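Local coordinates for protein toxin 2A (Paenibacillus larvae, PDB 5URP) that probably transfers ADP-ribose from NAD+ to a target protein of the host, acting as an ADP-ribosyltransferase toxin and virulence factor, at residues 91-96 with 173-178; 103-108 with 164-169; 149-154 with 191-196; 199-204 with 215-220. One frame throughout, in Å; residues are numbered along the deposited sequence.

Contact 1: residues 91-96 with 173-178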
loop_
_atom_site.group_PDB
_atom_site.type_symbol
_atom_site.label_atom_id
_atom_site.label_comp_id
_atom_site.label_asym_id
_atom_site.label_seq_id
_atom_site.Cartn_x
_atom_site.Cartn_y
_atom_site.Cartn_z
ATOM N N ALA A 91 -2.632 15.556 6.407
ATOM C CA ALA A 91 -3.781 15.264 5.569
ATOM C C ALA A 91 -4.387 13.901 5.888
ATOM O O ALA A 91 -5.615 13.747 5.882
ATOM C CB ALA A 91 -3.364 15.339 4.085
ATOM N N LEU A 92 -3.568 12.885 6.125
ATOM C CA LEU A 92 -4.145 11.554 6.259
ATOM C C LEU A 92 -4.899 11.352 7.571
ATOM O O LEU A 92 -5.786 10.503 7.616
ATOM C CB LEU A 92 -3.063 10.504 6.110
ATOM C CG LEU A 92 -2.463 10.432 4.699
ATOM C CD1 LEU A 92 -1.259 9.490 4.672
ATOM C CD2 LEU A 92 -3.453 9.984 3.601
ATOM N N ILE A 93 -4.597 12.117 8.620
ATOM C CA ILE A 93 -5.382 11.976 9.856
ATOM C C ILE A 93 -6.725 12.680 9.780
ATOM O O ILE A 93 -7.529 12.581 10.720
ATOM C CB ILE A 93 -4.567 12.438 11.077
ATOM C CG1 ILE A 93 -4.181 13.916 10.982
ATOM C CG2 ILE A 93 -3.352 11.529 11.198
ATOM C CD1 ILE A 93 -3.454 14.437 12.213
ATOM N N LYS A 94 -7.026 13.339 8.672
ATOM C CA LYS A 94 -8.311 13.981 8.463
ATOM C C LYS A 94 -9.367 13.047 7.877
ATOM O O LYS A 94 -10.455 13.513 7.528
ATOM C CB LYS A 94 -8.152 15.186 7.547
ATOM C CG LYS A 94 -7.178 16.221 8.073
ATOM C CD LYS A 94 -7.222 17.462 7.222
ATOM C CE LYS A 94 -6.288 18.528 7.755
ATOM N NZ LYS A 94 -6.353 19.785 6.959
ATOM N N THR A 95 -9.089 11.766 7.738
ATOM C CA THR A 95 -10.150 10.894 7.278
ATOM C C THR A 95 -10.093 9.577 8.031
ATOM O O THR A 95 -9.104 9.231 8.668
ATOM C CB THR A 95 -10.094 10.733 5.759
ATOM O OG1 THR A 95 -11.318 10.129 5.279
ATOM C CG2 THR A 95 -8.836 9.958 5.362
ATOM N N LYS A 96 -11.229 8.904 8.037
ATOM C CA LYS A 96 -11.450 7.696 8.812
ATOM C C LYS A 96 -12.387 6.836 7.983
ATOM O O LYS A 96 -13.388 7.345 7.470
ATOM C CB LYS A 96 -12.086 8.013 10.184
ATOM C CG LYS A 96 -11.150 7.935 11.367
ATOM C CD LYS A 96 -11.908 7.992 12.673
ATOM C CE LYS A 96 -11.044 7.551 13.821
ATOM N NZ LYS A 96 -10.258 8.705 14.343
ATOM N N GLY A 173 -12.750 2.766 10.891
ATOM C CA GLY A 173 -12.132 3.753 11.757
ATOM C C GLY A 173 -10.666 3.997 11.467
ATOM O O GLY A 173 -10.065 4.897 12.075
ATOM N N GLY A 174 -10.061 3.205 10.589
ATOM C CA GLY A 174 -8.661 3.389 10.271
ATOM C C GLY A 174 -8.434 4.609 9.408
ATOM O O GLY A 174 -9.333 5.102 8.722
ATOM N N ASN A 175 -7.202 5.116 9.439
ATOM C CA ASN A 175 -6.834 6.253 8.596
ATOM C C ASN A 175 -6.365 5.697 7.256
ATOM O O ASN A 175 -5.409 4.926 7.200
ATOM C CB ASN A 175 -5.729 7.107 9.222
ATOM C CG ASN A 175 -6.117 7.754 10.573
ATOM O OD1 ASN A 175 -5.423 7.559 11.566
ATOM N ND2 ASN A 175 -7.178 8.558 10.595
ATOM N N ALA A 176 -7.047 6.089 6.193
ATOM C CA ALA A 176 -6.667 5.743 4.825
ATOM C C ALA A 176 -7.435 6.682 3.924
ATOM O O ALA A 176 -8.619 6.926 4.161
ATOM C CB ALA A 176 -6.994 4.283 4.520
ATOM N N GLY A 177 -6.760 7.221 2.906
ATOM C CA GLY A 177 -7.345 8.253 2.082
ATOM C C GLY A 177 -7.443 7.804 0.651
ATOM O O GLY A 177 -6.455 7.309 0.101
ATOM N N TYR A 178 -8.599 8.013 0.039
ATOM C CA TYR A 178 -8.796 7.666 -1.366
ATOM C C TYR A 178 -8.303 8.851 -2.181
ATOM O O TYR A 178 -8.960 9.891 -2.211
ATOM C CB TYR A 178 -10.262 7.383 -1.650
ATOM C CG TYR A 178 -10.512 6.978 -3.073
ATOM C CD1 TYR A 178 -10.046 5.759 -3.548
ATOM C CD2 TYR A 178 -11.205 7.804 -3.939
ATOM C CE1 TYR A 178 -10.279 5.358 -4.878
ATOM C CE2 TYR A 178 -11.438 7.417 -5.284
ATOM C CZ TYR A 178 -10.974 6.192 -5.724
ATOM O OH TYR A 178 -11.225 5.821 -7.029
HETATM O O HOH W 1 -8.979 10.923 12.005
HETATM O O HOH W 2 -11.263 7.880 3.947
#

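Contact 2: residues 103-108 with 164-169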
loop_
_atom_site.group_PDB
_atom_site.type_symbol
_atom_site.label_atom_id
_atom_site.label_comp_id
_atom_site.label_asym_id
_atom_site.label_seq_id
_atom_site.Cartn_x
_atom_site.Cartn_y
_atom_site.Cartn_z
ATOM N N VAL A 103 -7.659 -3.871 0.569
ATOM C CA VAL A 103 -6.895 -3.210 -0.475
ATOM C C VAL A 103 -5.765 -4.139 -0.921
ATOM O O VAL A 103 -5.466 -5.144 -0.294
ATOM C CB VAL A 103 -6.340 -1.850 -0.044
ATOM C CG1 VAL A 103 -7.480 -0.877 0.278
ATOM C CG2 VAL A 103 -5.356 -1.990 1.150
ATOM N N TYR A 104 -5.165 -3.785 -2.052
ATOM C CA TYR A 104 -4.183 -4.633 -2.728
ATOM C C TYR A 104 -2.918 -3.849 -3.027
ATOM O O TYR A 104 -2.967 -2.651 -3.329
ATOM C CB TYR A 104 -4.782 -5.176 -4.042
ATOM C CG TYR A 104 -5.980 -6.045 -3.818
ATOM C CD1 TYR A 104 -5.831 -7.411 -3.606
ATOM C CD2 TYR A 104 -7.252 -5.511 -3.802
ATOM C CE1 TYR A 104 -6.904 -8.210 -3.373
ATOM C CE2 TYR A 104 -8.374 -6.317 -3.582
ATOM C CZ TYR A 104 -8.183 -7.671 -3.353
ATOM O OH TYR A 104 -9.262 -8.485 -3.164
ATOM N N ARG A 105 -1.767 -4.523 -2.948
ATOM C CA ARG A 105 -0.509 -3.872 -3.282
ATOM C C ARG A 105 0.419 -4.893 -3.913
ATOM O O ARG A 105 0.712 -5.911 -3.299
ATOM C CB ARG A 105 0.154 -3.291 -2.025
ATOM C CG ARG A 105 1.500 -2.705 -2.290
ATOM C CD ARG A 105 2.005 -1.990 -1.041
ATOM N NE ARG A 105 3.421 -1.640 -1.134
ATOM C CZ ARG A 105 3.911 -0.623 -1.835
ATOM N NH1 ARG A 105 3.112 0.176 -2.535
ATOM N NH2 ARG A 105 5.217 -0.410 -1.853
ATOM N N GLY A 106 0.852 -4.640 -5.141
ATOM C CA GLY A 106 1.910 -5.438 -5.724
ATOM C C GLY A 106 3.267 -4.879 -5.339
ATOM O O GLY A 106 3.487 -3.668 -5.367
ATOM N N THR A 107 4.184 -5.772 -4.991
ATOM C CA THR A 107 5.514 -5.326 -4.632
ATOM C C THR A 107 6.490 -6.471 -4.906
ATOM O O THR A 107 6.200 -7.383 -5.680
ATOM C CB THR A 107 5.505 -4.807 -3.174
ATOM O OG1 THR A 107 6.752 -4.158 -2.888
ATOM C CG2 THR A 107 5.227 -5.921 -2.184
ATOM N N ASP A 108 7.659 -6.432 -4.276
ATOM C CA ASP A 108 8.594 -7.545 -4.384
ATOM C C ASP A 108 9.071 -7.924 -2.985
ATOM O O ASP A 108 8.464 -7.571 -1.966
ATOM C CB ASP A 108 9.711 -7.201 -5.369
ATOM C CG ASP A 108 10.618 -6.087 -4.882
ATOM O OD1 ASP A 108 10.499 -5.664 -3.709
ATOM O OD2 ASP A 108 11.449 -5.637 -5.680
ATOM N N VAL A 164 5.244 -10.271 -5.565
ATOM C CA VAL A 164 4.508 -10.344 -4.305
ATOM C C VAL A 164 3.196 -9.578 -4.448
ATOM O O VAL A 164 3.182 -8.439 -4.935
ATOM C CB VAL A 164 5.322 -9.778 -3.130
ATOM C CG1 VAL A 164 4.486 -9.824 -1.865
ATOM C CG2 VAL A 164 6.654 -10.528 -2.977
ATOM N N LEU A 165 2.102 -10.194 -3.995
ATOM C CA LEU A 165 0.789 -9.563 -3.934
ATOM C C LEU A 165 0.369 -9.529 -2.476
ATOM O O LEU A 165 0.232 -10.583 -1.866
ATOM C CB LEU A 165 -0.255 -10.342 -4.732
ATOM C CG LEU A 165 -1.690 -9.806 -4.706
ATOM C CD1 LEU A 165 -1.770 -8.400 -5.277
ATOM C CD2 LEU A 165 -2.626 -10.753 -5.450
ATOM N N ILE A 166 0.125 -8.342 -1.956
ATOM C CA ILE A 166 -0.366 -8.186 -0.587
ATOM C C ILE A 166 -1.848 -7.889 -0.671
ATOM O O ILE A 166 -2.264 -6.985 -1.415
ATOM C CB ILE A 166 0.342 -7.047 0.158
ATOM C CG1 ILE A 166 1.864 -7.169 0.115
ATOM C CG2 ILE A 166 -0.183 -6.996 1.614
ATOM C CD1 ILE A 166 2.582 -5.929 0.708
ATOM N N GLU A 167 -2.641 -8.647 0.077
ATOM C CA GLU A 167 -4.060 -8.383 0.287
ATOM C C GLU A 167 -4.187 -7.907 1.737
ATOM O O GLU A 167 -3.928 -8.678 2.663
ATOM C CB GLU A 167 -4.898 -9.631 0.028
ATOM C CG GLU A 167 -6.373 -9.476 0.288
ATOM C CD GLU A 167 -7.198 -10.668 -0.203
ATOM O OE1 GLU A 167 -6.882 -11.237 -1.276
ATOM O OE2 GLU A 167 -8.182 -11.011 0.470
ATOM N N LEU A 168 -4.562 -6.648 1.929
ATOM C CA LEU A 168 -4.477 -6.011 3.243
ATOM C C LEU A 168 -5.858 -5.589 3.705
ATOM O O LEU A 168 -6.572 -4.893 2.987
ATOM C CB LEU A 168 -3.537 -4.805 3.144
ATOM C CG LEU A 168 -3.255 -4.008 4.381
ATOM C CD1 LEU A 168 -2.383 -4.849 5.284
ATOM C CD2 LEU A 168 -2.546 -2.738 3.968
ATOM N N LYS A 169 -6.237 -5.975 4.926
ATOM C CA LYS A 169 -7.518 -5.565 5.474
ATOM C C LYS A 169 -7.291 -4.324 6.322
ATOM O O LYS A 169 -6.391 -4.318 7.160
ATOM C CB LYS A 169 -8.128 -6.680 6.324
ATOM C CG LYS A 169 -8.338 -7.977 5.564
ATOM C CD LYS A 169 -8.700 -9.128 6.483
ATOM C CE LYS A 169 -8.853 -10.432 5.717
ATOM N NZ LYS A 169 -9.033 -11.601 6.622
#

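Contact 3: residues 149-154 with 191-196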
loop_
_atom_site.group_PDB
_atom_site.type_symbol
_atom_site.label_atom_id
_atom_site.label_comp_id
_atom_site.label_asym_id
_atom_site.label_seq_id
_atom_site.Cartn_x
_atom_site.Cartn_y
_atom_site.Cartn_z
ATOM N N LEU A 149 2.259 3.948 2.611
ATOM C CA LEU A 149 1.821 2.668 2.073
ATOM C C LEU A 149 0.728 2.928 1.045
ATOM O O LEU A 149 -0.437 3.144 1.385
ATOM C CB LEU A 149 1.361 1.755 3.205
ATOM C CG LEU A 149 1.105 0.298 2.861
ATOM C CD1 LEU A 149 2.323 -0.357 2.236
ATOM C CD2 LEU A 149 0.701 -0.452 4.139
ATOM N N SER A 150 1.127 2.900 -0.234
ATOM C CA SER A 150 0.213 3.057 -1.349
ATOM C C SER A 150 -0.385 1.699 -1.692
ATOM O O SER A 150 0.353 0.727 -1.912
ATOM C CB SER A 150 0.950 3.619 -2.576
ATOM O OG SER A 150 1.379 4.957 -2.385
ATOM N N THR A 151 -1.710 1.643 -1.766
ATOM C CA THR A 151 -2.454 0.429 -2.053
ATOM C C THR A 151 -3.565 0.805 -3.021
ATOM O O THR A 151 -3.740 1.980 -3.346
ATOM C CB THR A 151 -3.061 -0.178 -0.784
ATOM O OG1 THR A 151 -4.138 0.641 -0.334
ATOM C CG2 THR A 151 -2.016 -0.305 0.311
ATOM N N SER A 152 -4.300 -0.191 -3.513
ATOM C CA SER A 152 -5.409 0.040 -4.433
ATOM C C SER A 152 -6.668 -0.664 -3.955
ATOM O O SER A 152 -6.623 -1.768 -3.390
ATOM C CB SER A 152 -5.072 -0.470 -5.865
ATOM O OG SER A 152 -6.153 -0.227 -6.762
ATOM N N LEU A 153 -7.818 -0.052 -4.254
ATOM C CA LEU A 153 -9.098 -0.692 -3.971
ATOM C C LEU A 153 -9.344 -1.915 -4.837
ATOM O O LEU A 153 -10.209 -2.736 -4.514
ATOM C CB LEU A 153 -10.249 0.289 -4.177
ATOM C CG LEU A 153 -10.432 1.404 -3.169
ATOM C CD1 LEU A 153 -11.610 2.261 -3.623
ATOM C CD2 LEU A 153 -10.693 0.825 -1.784
ATOM N N VAL A 154 -8.636 -2.039 -5.948
ATOM C CA VAL A 154 -8.806 -3.216 -6.785
ATOM C C VAL A 154 -7.459 -3.896 -6.983
ATOM O O VAL A 154 -6.376 -3.304 -6.854
ATOM C CB VAL A 154 -9.467 -2.924 -8.157
ATOM C CG1 VAL A 154 -10.874 -2.457 -7.955
ATOM C CG2 VAL A 154 -8.647 -1.967 -8.953
ATOM N N MET A 191 -5.592 3.917 -2.394
ATOM C CA MET A 191 -5.846 4.214 -0.985
ATOM C C MET A 191 -4.476 4.410 -0.346
ATOM O O MET A 191 -3.640 3.495 -0.355
ATOM C CB MET A 191 -6.612 3.088 -0.290
ATOM C CG MET A 191 -7.991 2.840 -0.791
ATOM S SD MET A 191 -9.148 4.168 -0.412
ATOM C CE MET A 191 -9.103 4.158 1.357
ATOM N N LEU A 192 -4.243 5.589 0.220
ATOM C CA LEU A 192 -2.948 5.930 0.776
ATOM C C LEU A 192 -3.027 5.804 2.286
ATOM O O LEU A 192 -3.891 6.428 2.905
ATOM C CB LEU A 192 -2.563 7.345 0.373
ATOM C CG LEU A 192 -1.215 7.872 0.843
ATOM C CD1 LEU A 192 -0.080 6.971 0.428
ATOM C CD2 LEU A 192 -0.982 9.291 0.337
ATOM N N LEU A 193 -2.152 5.000 2.856
ATOM C CA LEU A 193 -2.141 4.805 4.306
ATOM C C LEU A 193 -0.959 5.558 4.906
ATOM O O LEU A 193 0.067 5.782 4.250
ATOM C CB LEU A 193 -2.040 3.319 4.669
ATOM C CG LEU A 193 -3.262 2.397 4.618
ATOM C CD1 LEU A 193 -2.776 0.965 4.416
ATOM C CD2 LEU A 193 -4.100 2.388 5.846
ATOM N N PRO A 194 -1.068 5.949 6.175
ATOM C CA PRO A 194 -0.003 6.699 6.831
ATOM C C PRO A 194 1.321 5.969 6.819
ATOM O O PRO A 194 1.376 4.740 6.735
ATOM C CB PRO A 194 -0.514 6.834 8.280
ATOM C CG PRO A 194 -1.987 6.675 8.191
ATOM C CD PRO A 194 -2.263 5.789 7.021
ATOM N N ARG A 195 2.396 6.744 6.891
ATOM C CA ARG A 195 3.697 6.152 7.136
ATOM C C ARG A 195 3.726 5.488 8.517
ATOM O O ARG A 195 2.908 5.777 9.382
ATOM C CB ARG A 195 4.787 7.212 7.003
ATOM C CG ARG A 195 4.890 8.217 8.129
ATOM C CD ARG A 195 5.846 9.339 7.745
ATOM N NE ARG A 195 5.896 10.385 8.751
ATOM C CZ ARG A 195 6.731 10.416 9.778
ATOM N NH1 ARG A 195 7.617 9.444 9.986
ATOM N NH2 ARG A 195 6.675 11.438 10.615
ATOM N N ASP A 196 4.675 4.568 8.686
ATOM C CA ASP A 196 4.817 3.756 9.886
ATOM C C ASP A 196 3.591 2.882 10.150
ATOM O O ASP A 196 3.256 2.593 11.308
ATOM C CB ASP A 196 5.120 4.654 11.090
ATOM C CG ASP A 196 6.500 5.289 11.019
ATOM O OD1 ASP A 196 7.435 4.638 10.521
ATOM O OD2 ASP A 196 6.673 6.418 11.533
#

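Contact 4: residues 199-204 with 215-220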
loop_
_atom_site.group_PDB
_atom_site.type_symbol
_atom_site.label_atom_id
_atom_site.label_comp_id
_atom_site.label_asym_id
_atom_site.label_seq_id
_atom_site.Cartn_x
_atom_site.Cartn_y
_atom_site.Cartn_z
ATOM N N TYR A 199 1.363 -3.847 10.065
ATOM C CA TYR A 199 0.416 -4.823 9.561
ATOM C C TYR A 199 0.880 -6.225 9.919
ATOM O O TYR A 199 2.071 -6.542 9.866
ATOM C CB TYR A 199 0.181 -4.638 8.043
ATOM C CG TYR A 199 1.368 -4.670 7.107
ATOM C CD1 TYR A 199 2.217 -3.575 6.967
ATOM C CD2 TYR A 199 1.581 -5.763 6.290
ATOM C CE1 TYR A 199 3.279 -3.597 6.068
ATOM C CE2 TYR A 199 2.629 -5.784 5.380
ATOM C CZ TYR A 199 3.471 -4.708 5.281
ATOM O OH TYR A 199 4.503 -4.755 4.380
ATOM N N TYR A 200 -0.083 -7.051 10.283
ATOM C CA TYR A 200 0.171 -8.391 10.773
ATOM C C TYR A 200 -0.106 -9.402 9.678
ATOM O O TYR A 200 -1.176 -9.368 9.068
ATOM C CB TYR A 200 -0.711 -8.681 11.987
ATOM C CG TYR A 200 -0.590 -10.071 12.555
ATOM C CD1 TYR A 200 0.452 -10.419 13.419
ATOM C CD2 TYR A 200 -1.549 -11.031 12.278
ATOM C CE1 TYR A 200 0.553 -11.691 13.931
ATOM C CE2 TYR A 200 -1.454 -12.309 12.788
ATOM C CZ TYR A 200 -0.408 -12.625 13.640
ATOM O OH TYR A 200 -0.309 -13.875 14.178
ATOM N N ILE A 201 0.835 -10.323 9.478
ATOM C CA ILE A 201 0.733 -11.328 8.418
ATOM C C ILE A 201 0.002 -12.565 8.938
ATOM O O ILE A 201 0.516 -13.312 9.779
ATOM C CB ILE A 201 2.112 -11.683 7.862
ATOM C CG1 ILE A 201 2.727 -10.420 7.232
ATOM C CG2 ILE A 201 1.976 -12.761 6.763
ATOM C CD1 ILE A 201 4.143 -10.612 6.750
ATOM N N ASP A 202 -1.204 -12.781 8.416
ATOM C CA ASP A 202 -2.005 -13.961 8.723
ATOM C C ASP A 202 -1.596 -15.174 7.886
ATOM O O ASP A 202 -1.605 -16.300 8.390
ATOM C CB ASP A 202 -3.483 -13.643 8.497
ATOM C CG ASP A 202 -4.007 -12.605 9.467
ATOM O OD1 ASP A 202 -3.984 -12.899 10.677
ATOM O OD2 ASP A 202 -4.418 -11.504 9.027
ATOM N N ASN A 203 -1.236 -14.978 6.615
ATOM C CA ASN A 203 -0.962 -16.121 5.757
ATOM C C ASN A 203 -0.037 -15.714 4.618
ATOM O O ASN A 203 -0.130 -14.599 4.105
ATOM C CB ASN A 203 -2.273 -16.687 5.200
ATOM C CG ASN A 203 -2.114 -18.078 4.647
ATOM O OD1 ASN A 203 -1.939 -19.032 5.391
ATOM N ND2 ASN A 203 -2.172 -18.199 3.344
ATOM N N ILE A 204 0.866 -16.626 4.252
ATOM C CA ILE A 204 1.719 -16.492 3.067
ATOM C C ILE A 204 1.617 -17.790 2.275
ATOM O O ILE A 204 1.794 -18.874 2.838
ATOM C CB ILE A 204 3.192 -16.214 3.444
ATOM C CG1 ILE A 204 3.338 -14.852 4.137
ATOM C CG2 ILE A 204 4.088 -16.269 2.202
ATOM C CD1 ILE A 204 4.722 -14.578 4.693
ATOM N N LEU A 215 4.075 -14.780 -4.713
ATOM C CA LEU A 215 3.846 -14.989 -3.295
ATOM C C LEU A 215 2.716 -14.069 -2.852
ATOM O O LEU A 215 2.812 -12.853 -3.022
ATOM C CB LEU A 215 5.114 -14.694 -2.501
ATOM C CG LEU A 215 5.269 -15.352 -1.158
ATOM C CD1 LEU A 215 5.468 -16.866 -1.319
ATOM C CD2 LEU A 215 6.470 -14.698 -0.528
ATOM N N LYS A 216 1.670 -14.644 -2.266
ATOM C CA LYS A 216 0.531 -13.890 -1.784
ATOM C C LYS A 216 0.630 -13.747 -0.274
ATOM O O LYS A 216 0.807 -14.746 0.423
ATOM C CB LYS A 216 -0.799 -14.552 -2.136
ATOM C CG LYS A 216 -1.948 -13.562 -1.872
ATOM C CD LYS A 216 -3.315 -14.113 -2.118
ATOM C CE LYS A 216 -4.374 -13.055 -1.718
ATOM N NZ LYS A 216 -5.736 -13.638 -1.693
ATOM N N VAL A 217 0.508 -12.515 0.204
ATOM C CA VAL A 217 0.602 -12.175 1.622
ATOM C C VAL A 217 -0.759 -11.641 2.035
ATOM O O VAL A 217 -1.233 -10.660 1.462
ATOM C CB VAL A 217 1.683 -11.119 1.863
ATOM C CG1 VAL A 217 1.715 -10.693 3.348
ATOM C CG2 VAL A 217 3.041 -11.652 1.368
ATOM N N GLU A 218 -1.389 -12.279 3.010
ATOM C CA GLU A 218 -2.673 -11.815 3.523
ATOM C C GLU A 218 -2.396 -11.210 4.891
ATOM O O GLU A 218 -1.828 -11.883 5.750
ATOM C CB GLU A 218 -3.700 -12.950 3.587
ATOM C CG GLU A 218 -4.049 -13.399 2.182
ATOM C CD GLU A 218 -4.766 -14.723 2.085
ATOM O OE1 GLU A 218 -5.220 -15.248 3.108
ATOM O OE2 GLU A 218 -4.893 -15.221 0.938
ATOM N N ALA A 219 -2.759 -9.948 5.061
ATOM C CA ALA A 219 -2.372 -9.204 6.259
ATOM C C ALA A 219 -3.491 -8.269 6.691
ATOM O O ALA A 219 -4.421 -7.971 5.937
ATOM C CB ALA A 219 -1.106 -8.390 6.029
ATOM N N ARG A 220 -3.368 -7.805 7.938
ATOM C CA ARG A 220 -4.300 -6.886 8.577
ATOM C C ARG A 220 -3.547 -5.662 9.066
ATOM O O ARG A 220 -2.554 -5.810 9.782
ATOM C CB ARG A 220 -4.944 -7.499 9.827
ATOM C CG ARG A 220 -5.925 -8.595 9.660
ATOM C CD ARG A 220 -6.353 -9.020 11.085
ATOM N NE ARG A 220 -5.533 -10.114 11.612
ATOM C CZ ARG A 220 -5.337 -10.378 12.905
ATOM N NH1 ARG A 220 -5.883 -9.635 13.860
ATOM N NH2 ARG A 220 -4.584 -11.417 13.255
#

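Contact 1: residues 91-96 with 173-178
The side-chain amide of Asn-175 reaches across to the backbone of Thr-95, ND2 donating to the carbonyl O over 2.8 Å. The oxygen lies in the plane of the amide, and the nitrogen meets it almost straight on, at a C=O...N angle of 168°. Asparagine suits the place: its short arm carries an N-H to the carbonyl of Thr-95, the last residue of the type I turn that begins at Leu-92 and leads out of helix 79-92. One water donates to Ile-93 O and accepts weakly from Asn-175 ND2 and Lys-96 NZ. A second water joins Thr-95 OG1 to Ala-176 O. With OG1 turned away from its own backbone N (chi1 -167°), Thr-95 lays its methyl CG2 3.3 Å from Ala-176 O. The aliphatic part of Lys-96 runs alongside Gly-173, CG and CE each 3.3 Å from its carbonyl O, while Lys-96 CA approaches Gly-174 O in a CA-H...O contact. Gly-173 has backbone angles that favour glycine, and Gly-177, with no side chain, admits Leu-92 CD2 beside its N. The one direct hydrogen bond between the segments thus comes from the Asn-175 amide, and two waters bridge other polar groups.

Contact 2: residues 103-108 with 164-169
Strands 103-107 and 164-169 run antiparallel at 161°, their axes 4.7 Å apart, with six backbone hydrogen bonds in three reciprocal pairs: Val-103 with Leu-168, Arg-105 with Ile-166 and Thr-107 with Val-164. The side chains of these three pairs share one face of the sheet. There Val-103 CG2 rests on Leu-168 CB at 3.9 Å, the two side chains lying side by side, and Thr-107 CG2 touches both Val-164 CB, at 4.0 Å, and Ile-166 CD1, at 3.9 Å. Beta-branched Val-103, Thr-107, Val-164 and Ile-166 suit an extended strand, and their methyls pack closely on this face, which Arg-105 shares. Val-164 turns CG2 beyond the end of the neighbouring strand, 3.6 Å from Asp-108 C. This pairing places strand 101-107 at the edge of the five-stranded mixed sheet of the ADP-ribosyltransferase fold, with strand 214-221 beyond 164-170. Arg-105 is probably the arginine of the family's R-S-E signature; its extended chain (chi1 175°) leads away from Ile-166 and hands NH1 to Ser-150 O. On the opposite face Tyr-104 and Glu-167 lie alongside each other, ring and carboxylate planes 63° apart, with CE1 of the tyrosine 3.7 Å from OE1 of the glutamate. Their polar ends go elsewhere, Tyr-104 OH to Asp-25 and Glu-167 OE1 to Lys-216. Gly-106 faces Leu-165 without a side chain, and its CA approaches Val-164 O in a CA-H...O contact.

Contact 3: residues 149-154 with 191-196
Met-191 O is held twice by one residue: Thr-151 donates its backbone N at 3.0 Å and its hydroxyl OG1 at 2.9 Å, and the two donors reach the oxygen from opposite faces of the carbonyl plane. The double grip follows from the threonine's first torsion, 71°, which sets OG1 between its own N and carbonyl carbon and swings it toward the partner strand, where it also touches Met-191 CB. Threonine serves well here, since it gives a buried strand a second donor without a long side chain. Met-191 N returns a bond to Thr-151 O, and Leu-149 and Leu-193 form the other reciprocal pair; its bond from Leu-149 N to Leu-193 O is the longest, 3.3 Å. Strands 149-152 and 190-193 are thereby joined as antiparallel neighbours in a three-stranded sheet. Ser-150, Thr-151 and Ser-152 match the STS motif of toxins in this family, consistent with a place at the NAD+ site, and Ser-150 OG bonds to Glu-190 and Tyr-59. Ser-152 OG accepts from Val-154 N in an ST turn, and it also bonds to Gln-188 O; the turn takes the chain out of the strand. Beyond it Leu-153 reaches back, CD2 packing 3.5 Å from Met-191 CG, where the flexible methionine bends at chi2 and chi3 to lie across the leucine. At the other end Leu-149 CD2 and Leu-193 CD1 meet at 3.8 Å, side by side and pointing the same way.

Contact 4: residues 199-204 with 215-220
Arg-220 presents its guanidinium edge to the carboxylate of Asp-202, the two planes only 14° apart though the side chains cross at about a right angle. The grip is side-on: NE reaches OD2 at 3.1 Å and NH2 reaches OD1 at 3.0 Å, each oxygen using its syn lone pair. A kink at chi3 (-92°) turns the long arginine chain to bring both nitrogens into line. Tyr-200 points the same way as Arg-220 alongside it, its ring plane steeply inclined to the guanidinium at 75°, with CD2 3.2 Å from NH2. Asp-202 belongs to a classic beta bulge in the hairpin of strands 197-207 and 214-221, which probably helps it face Arg-220: Asp-202 N and Asn-203 N both donate to Glu-218 O, the extra residue shifting the register by one. On the other face, where Ile-204 and Leu-215 meet helix 128-138, the side chains are apolar. Ile-204 CG2 nestles against Leu-215 CG at 3.7 Å, the two crossing at a slant, and Ile-201 CG2 meets Val-217 CG1 at 4.0 Å; branched aliphatics fill this side compactly. Ala-219, kept small, sets its methyl at the edge of the Tyr-199 ring, 3.8 Å from CD2, with strand 164-170 and its Leu-168 beyond.

The contacts are spread over two sheets, contact 1 reaching one through strand 177-178. Contacts 2 and 4, with centres about 9 Å apart, lie in the five-stranded sheet, where Glu-167 N bonds to Val-217 O at 2.8 Å as strand 164-170 meets 214-221. Contacts 1 and 3, about 10 Å apart between centres, are linked through Leu-192 N and Gly-177 O, 2.8 Å apart. Contact 3 also joins contact 2: Ser-152 N probably bonds to Tyr-104 O at 2.8 Å, and Arg-105 NH1 to Ser-150 O at 2.9 Å. A bound glycerol, probably from the crystallisation liquor, lies about 4 Å from the Ser-150 side chain and about 5 Å from that of Arg-105, probably within the NAD+ cleft. Contacts 1 and 4 are remote, about 22 Å between centres.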